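Local coordinates for protein probable LacI-family transcriptional regulator (Corynebacterium glutamicum ATCC 13032, PDB 3BIL) that probably acts as a DNA-binding transcription factor of the LacI family, recognising regulatory DNA through a domain that precedes a periplasmic-binding-protein-like core, at residues V271-F276 and H287-I292; V291-V296 and A326-E331. All coordinates share one frame; numbering follows the deposited sequence.

Contact 1: residues V271-F276 and H287-I292; sequences VSVIGF and HPLTVI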
loop_
_atom_site.group_PDB
_atom_site.type_symbol
_atom_site.label_atom_id
_atom_site.label_comp_id
_atom_site.label_asym_id
_atom_site.label_seq_id
_atom_site.Cartn_x
_atom_site.Cartn_y
_atom_site.Cartn_z
ATOM N N VAL A 271 5.514 -24.506 -8.916
ATOM C CA VAL A 271 4.539 -23.873 -9.778
ATOM C C VAL A 271 5.181 -22.575 -10.265
ATOM O O VAL A 271 6.025 -22.017 -9.556
ATOM C CB VAL A 271 3.343 -23.499 -8.942
ATOM C CG1 VAL A 271 3.754 -22.395 -7.877
ATOM C CG2 VAL A 271 2.216 -23.018 -9.785
ATOM N N SER A 272 4.780 -22.068 -11.433
ATOM C CA SER A 272 5.288 -20.799 -11.926
ATOM C C SER A 272 4.306 -19.668 -11.647
ATOM O O SER A 272 3.120 -19.875 -11.766
ATOM C CB SER A 272 5.562 -20.849 -13.444
ATOM O OG SER A 272 6.547 -21.837 -13.739
ATOM N N VAL A 273 4.806 -18.460 -11.334
ATOM C CA VAL A 273 3.931 -17.303 -11.172
ATOM C C VAL A 273 4.373 -16.144 -12.066
ATOM O O VAL A 273 5.561 -15.878 -12.194
ATOM C CB VAL A 273 3.830 -16.846 -9.681
ATOM C CG1 VAL A 273 2.933 -15.600 -9.521
ATOM C CG2 VAL A 273 3.247 -17.948 -8.859
ATOM N N ILE A 274 3.399 -15.484 -12.684
ATOM C CA ILE A 274 3.592 -14.173 -13.245
ATOM C C ILE A 274 2.692 -13.196 -12.506
ATOM O O ILE A 274 1.478 -13.410 -12.470
ATOM C CB ILE A 274 3.225 -14.095 -14.748
ATOM C CG1 ILE A 274 3.919 -15.207 -15.552
ATOM C CG2 ILE A 274 3.572 -12.699 -15.291
ATOM C CD1 ILE A 274 5.416 -15.025 -15.764
ATOM N N GLY A 275 3.282 -12.128 -11.938
ATOM C CA GLY A 275 2.528 -11.177 -11.139
ATOM C C GLY A 275 2.272 -9.936 -11.909
ATOM O O GLY A 275 2.835 -9.748 -12.960
ATOM N N PHE A 276 1.428 -9.068 -11.385
ATOM C CA PHE A 276 1.179 -7.798 -12.051
ATOM C C PHE A 276 1.471 -6.657 -11.083
ATOM O O PHE A 276 1.041 -6.721 -9.930
ATOM C CB PHE A 276 -0.252 -7.728 -12.576
ATOM C CG PHE A 276 -0.364 -7.203 -14.014
ATOM C CD1 PHE A 276 -0.404 -8.089 -15.095
ATOM C CD2 PHE A 276 -0.433 -5.828 -14.273
ATOM C CE1 PHE A 276 -0.516 -7.627 -16.415
ATOM C CE2 PHE A 276 -0.525 -5.342 -15.595
ATOM C CZ PHE A 276 -0.569 -6.243 -16.667
ATOM N N HIS A 287 11.928 -16.779 -4.075
ATOM C CA HIS A 287 12.228 -16.701 -5.489
ATOM C C HIS A 287 11.503 -15.465 -6.001
ATOM O O HIS A 287 10.272 -15.441 -6.111
ATOM C CB HIS A 287 11.781 -17.937 -6.236
ATOM C CG HIS A 287 12.517 -19.183 -5.855
ATOM N ND1 HIS A 287 12.321 -19.827 -4.646
ATOM C CD2 HIS A 287 13.432 -19.918 -6.533
ATOM C CE1 HIS A 287 13.094 -20.900 -4.595
ATOM N NE2 HIS A 287 13.776 -20.978 -5.725
ATOM N N PRO A 288 12.258 -14.404 -6.274
ATOM C CA PRO A 288 11.555 -13.189 -6.627
ATOM C C PRO A 288 10.602 -13.415 -7.801
ATOM O O PRO A 288 10.795 -14.351 -8.578
ATOM C CB PRO A 288 12.698 -12.232 -6.969
ATOM C CG PRO A 288 13.847 -12.757 -6.108
ATOM C CD PRO A 288 13.720 -14.220 -6.280
ATOM N N LEU A 289 9.579 -12.567 -7.907
ATOM C CA LEU A 289 8.523 -12.786 -8.849
ATOM C C LEU A 289 8.762 -12.087 -10.165
ATOM O O LEU A 289 8.905 -10.883 -10.203
ATOM C CB LEU A 289 7.199 -12.285 -8.289
ATOM C CG LEU A 289 6.096 -13.231 -7.900
ATOM C CD1 LEU A 289 6.533 -14.125 -6.740
ATOM C CD2 LEU A 289 4.959 -12.343 -7.502
ATOM N N THR A 290 8.742 -12.845 -11.253
ATOM C CA THR A 290 8.591 -12.245 -12.537
ATOM C C THR A 290 7.254 -11.463 -12.543
ATOM O O THR A 290 6.221 -11.983 -12.195
ATOM C CB THR A 290 8.681 -13.324 -13.601
ATOM O OG1 THR A 290 9.946 -14.009 -13.483
ATOM C CG2 THR A 290 8.566 -12.718 -15.001
ATOM N N VAL A 291 7.270 -10.212 -12.951
ATOM C CA VAL A 291 6.062 -9.408 -12.955
ATOM C C VAL A 291 6.049 -8.508 -14.182
ATOM O O VAL A 291 7.080 -8.282 -14.836
ATOM C CB VAL A 291 5.951 -8.456 -11.714
ATOM C CG1 VAL A 291 5.697 -9.243 -10.361
ATOM C CG2 VAL A 291 7.162 -7.513 -11.587
ATOM N N ILE A 292 4.860 -7.988 -14.471
ATOM C CA ILE A 292 4.652 -7.053 -15.526
ATOM C C ILE A 292 4.596 -5.670 -14.919
ATOM O O ILE A 292 3.756 -5.371 -14.088
ATOM C CB ILE A 292 3.408 -7.431 -16.356
ATOM C CG1 ILE A 292 3.722 -8.713 -17.154
ATOM C CG2 ILE A 292 3.023 -6.292 -17.306
ATOM C CD1 ILE A 292 2.520 -9.270 -17.904
#

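Contact 2: residues V291-V296 and A326-E331; sequences VIDQNV and ALIHRE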
loop_
_atom_site.group_PDB
_atom_site.type_symbol
_atom_site.label_atom_id
_atom_site.label_comp_id
_atom_site.label_asym_id
_atom_site.label_seq_id
_atom_site.Cartn_x
_atom_site.Cartn_y
_atom_site.Cartn_z
ATOM N N VAL A 291 7.270 -10.212 -12.951
ATOM C CA VAL A 291 6.062 -9.408 -12.955
ATOM C C VAL A 291 6.049 -8.508 -14.182
ATOM O O VAL A 291 7.080 -8.282 -14.836
ATOM C CB VAL A 291 5.951 -8.456 -11.714
ATOM C CG1 VAL A 291 5.697 -9.243 -10.361
ATOM C CG2 VAL A 291 7.162 -7.513 -11.587
ATOM N N ILE A 292 4.860 -7.988 -14.471
ATOM C CA ILE A 292 4.652 -7.053 -15.526
ATOM C C ILE A 292 4.596 -5.670 -14.919
ATOM O O ILE A 292 3.756 -5.371 -14.088
ATOM C CB ILE A 292 3.408 -7.431 -16.356
ATOM C CG1 ILE A 292 3.722 -8.713 -17.154
ATOM C CG2 ILE A 292 3.023 -6.292 -17.306
ATOM C CD1 ILE A 292 2.520 -9.270 -17.904
ATOM N N ASP A 293 5.544 -4.835 -15.298
ATOM C CA ASP A 293 5.599 -3.504 -14.757
ATOM C C ASP A 293 4.843 -2.567 -15.699
ATOM O O ASP A 293 4.936 -2.674 -16.910
ATOM C CB ASP A 293 7.067 -3.089 -14.540
ATOM C CG ASP A 293 7.251 -1.579 -14.278
ATOM O OD1 ASP A 293 6.285 -0.870 -13.970
ATOM O OD2 ASP A 293 8.379 -1.080 -14.381
ATOM N N GLN A 294 4.086 -1.657 -15.133
ATOM C CA GLN A 294 3.318 -0.722 -15.904
ATOM C C GLN A 294 3.877 0.658 -15.889
ATOM O O GLN A 294 3.292 1.569 -16.497
ATOM C CB GLN A 294 1.963 -0.603 -15.280
ATOM C CG GLN A 294 0.986 -1.510 -15.865
ATOM C CD GLN A 294 -0.284 -1.290 -15.193
ATOM O OE1 GLN A 294 -1.101 -0.490 -15.654
ATOM N NE2 GLN A 294 -0.442 -1.909 -14.025
ATOM N N ASN A 295 4.960 0.839 -15.154
ATOM C CA ASN A 295 5.662 2.093 -15.135
ATOM C C ASN A 295 4.792 3.261 -14.665
ATOM O O ASN A 295 4.607 4.239 -15.392
ATOM C CB ASN A 295 6.272 2.360 -16.517
ATOM C CG ASN A 295 7.618 3.014 -16.414
ATOM O OD1 ASN A 295 7.723 4.226 -16.162
ATOM N ND2 ASN A 295 8.673 2.201 -16.545
ATOM N N VAL A 296 4.302 3.153 -13.430
ATOM C CA VAL A 296 3.377 4.116 -12.823
ATOM C C VAL A 296 3.902 5.521 -12.880
ATOM O O VAL A 296 3.117 6.452 -13.048
ATOM C CB VAL A 296 3.140 3.868 -11.315
ATOM C CG1 VAL A 296 1.686 4.011 -11.005
ATOM C CG2 VAL A 296 3.640 2.526 -10.905
ATOM N N ALA A 326 6.123 -3.521 -19.413
ATOM C CA ALA A 326 7.351 -4.296 -19.575
ATOM C C ALA A 326 7.439 -5.500 -18.653
ATOM O O ALA A 326 6.878 -5.478 -17.571
ATOM C CB ALA A 326 8.576 -3.378 -19.426
ATOM N N LEU A 327 8.114 -6.552 -19.090
ATOM C CA LEU A 327 8.368 -7.738 -18.257
ATOM C C LEU A 327 9.727 -7.661 -17.498
ATOM O O LEU A 327 10.784 -7.672 -18.119
ATOM C CB LEU A 327 8.344 -8.991 -19.129
ATOM C CG LEU A 327 8.477 -10.321 -18.400
ATOM C CD1 LEU A 327 7.177 -10.658 -17.674
ATOM C CD2 LEU A 327 8.754 -11.418 -19.409
ATOM N N ILE A 328 9.676 -7.602 -16.162
ATOM C CA ILE A 328 10.818 -7.717 -15.301
ATOM C C ILE A 328 11.058 -9.220 -15.035
ATOM O O ILE A 328 10.313 -9.855 -14.293
ATOM C CB ILE A 328 10.569 -6.953 -13.956
ATOM C CG1 ILE A 328 9.902 -5.591 -14.172
ATOM C CG2 ILE A 328 11.848 -6.785 -13.136
ATOM C CD1 ILE A 328 10.587 -4.636 -15.128
ATOM N N HIS A 329 12.087 -9.778 -15.633
ATOM C CA HIS A 329 12.397 -11.193 -15.458
ATOM C C HIS A 329 13.118 -11.403 -14.137
ATOM O O HIS A 329 14.203 -10.856 -13.898
ATOM C CB HIS A 329 13.226 -11.735 -16.641
ATOM C CG HIS A 329 13.204 -13.233 -16.772
ATOM N ND1 HIS A 329 13.594 -13.883 -17.924
ATOM C CD2 HIS A 329 12.861 -14.203 -15.890
ATOM C CE1 HIS A 329 13.488 -15.185 -17.746
ATOM N NE2 HIS A 329 13.047 -15.406 -16.520
ATOM N N ARG A 330 12.474 -12.177 -13.264
ATOM C CA ARG A 330 13.074 -12.524 -11.992
ATOM C C ARG A 330 13.203 -14.032 -11.898
ATOM O O ARG A 330 13.743 -14.630 -12.828
ATOM C CB ARG A 330 12.319 -11.947 -10.849
ATOM C CG ARG A 330 12.208 -10.437 -10.933
ATOM C CD ARG A 330 12.132 -9.889 -9.500
ATOM N NE ARG A 330 11.915 -8.451 -9.491
ATOM C CZ ARG A 330 10.778 -7.849 -9.229
ATOM N NH1 ARG A 330 9.699 -8.548 -8.897
ATOM N NH2 ARG A 330 10.730 -6.531 -9.264
ATOM N N GLU A 331 12.735 -14.666 -10.823
ATOM C CA GLU A 331 12.946 -16.122 -10.716
ATOM C C GLU A 331 11.739 -17.054 -10.432
ATOM O O GLU A 331 11.912 -18.122 -9.842
ATOM C CB GLU A 331 14.081 -16.412 -9.741
ATOM C CG GLU A 331 15.458 -16.526 -10.412
ATOM C CD GLU A 331 16.343 -15.280 -10.243
ATOM O OE1 GLU A 331 17.055 -14.921 -11.225
ATOM O OE2 GLU A 331 16.331 -14.679 -9.130
#

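Contact 1: residues V271-F276 and H287-I292
Ile292 lays its CG2 methyl over one face of the Phe276 ring, and this oblique crossing of the two side chains is the main apolar feature between 271-276 and 287-292. The methyl is 4.0 Å from the ring centroid, 26° off the normal and shifted toward the rim, a CH-pi contact closest where Ile292 CG2 meets Phe276 CZ at 3.6 Å. With chi1 of Ile292 at -70°, CG1 is anti to the carbonyl carbon and CG2 anti to the backbone N, which places CG2 over the ring, while CD1 reaches the neighbouring ring atom, Phe276 CE1, at 3.8 Å.

On the same face Ile274 and Thr290 run side by side and point the same way, with Ile274 CD1 4.0 Å from Thr290 CG2; the hydroxyl of Thr290 turns elsewhere, to the backbone N of Arg330. Gly275 faces Val291 in parallel register, and Val291 CG1 lies against its bare backbone, 3.8 Å from Gly275 CA. Gly275 makes both backbone bonds, its N to Thr290 O at 3.0 Å, nearly straight, and its O to Ile292 N at 3.1 Å, gripping the residues before and after Val291.

The contact thus joins two neighbouring parallel strands in a buried part of the sheet. Strand 244-247 lies beyond 272-276, strand 322-328 flanks 291-293 on its other edge, and helix 169-181 packs against Ile274 and Ile292 through Ala175.

Contact 2: residues V291-V296 and A326-E331
Strands 291-293 and 326-328 run antiparallel with their axes 4.7 Å apart at closest approach and 137° between their directions, with Val291-Ile328 and Asp293-Ala326 as hydrogen-bonded pairs on either side of the non-hydrogen-bonded pair Ile292-Leu327. Asp293 N gives to Ala326 O at 2.7 Å and Ile328 N to Val291 O at 3.0 Å, and Ala326 N returns a bond to Asp293 O. The remaining bond, Val291 N to Ile328 O, is weak.

Ile328 sits across from two residues at once on the face it shares with Val291 and Asp293. Its CG1, anti to the carbonyl carbon, lies 3.8 Å from Asp293 CB, whereas its CB is 4.2 Å from Val291 CG2. The same valine methyl also meets the guanidinium of Arg330 obliquely, 3.8 Å from NH1, which also makes a weak hydrogen bond to Leu289 O. On the reverse face Leu327 crosses Ile292 and brings CD1 to 4.0 Å from Ile292 CG1; helix 169-181 lies against both residues.

Asp293 CG is anti to its backbone N (chi1 167°), which carries the carboxylate onward along the chain, where OD1 accepts from Asn295 N in an Asx turn; the modelled 2.5 Å between Asn295 N and Asp293 OD1 is very short and its exact length doubtful. Asn295 is the N-cap of helix 296-308, so the strand passes through this turn into the helix. Val296 packs on Tyr80 and Met84 of helix 79-94 and Gln294 bonds Ser166, so 291-296 is probably one of the hinge crossovers between the two subdomains of the type I periplasmic-binding-protein fold, as in LacI-family relatives.

Strand 291-293 is the common element of the two contacts, pairing in parallel with 272-276 in contact 1 and antiparallel with 322-328 in contact 2. Contact 1 is wholly buried and is dominated by apolar packing around an aromatic ring, whereas contact 2 is partly buried, with more backbone bonds, a carboxylate (Asp293) within the pairing and a guanidinium (Arg330) beside it. The two are about 9 Å apart, centre to centre, and meet directly where Pro288 O lies 3.0 Å from Glu331 N, a probable hydrogen bond. Together they illustrate how one short strand can pair with a buried strand on one edge and with a strand that has exposed residues (Ala326) on the other.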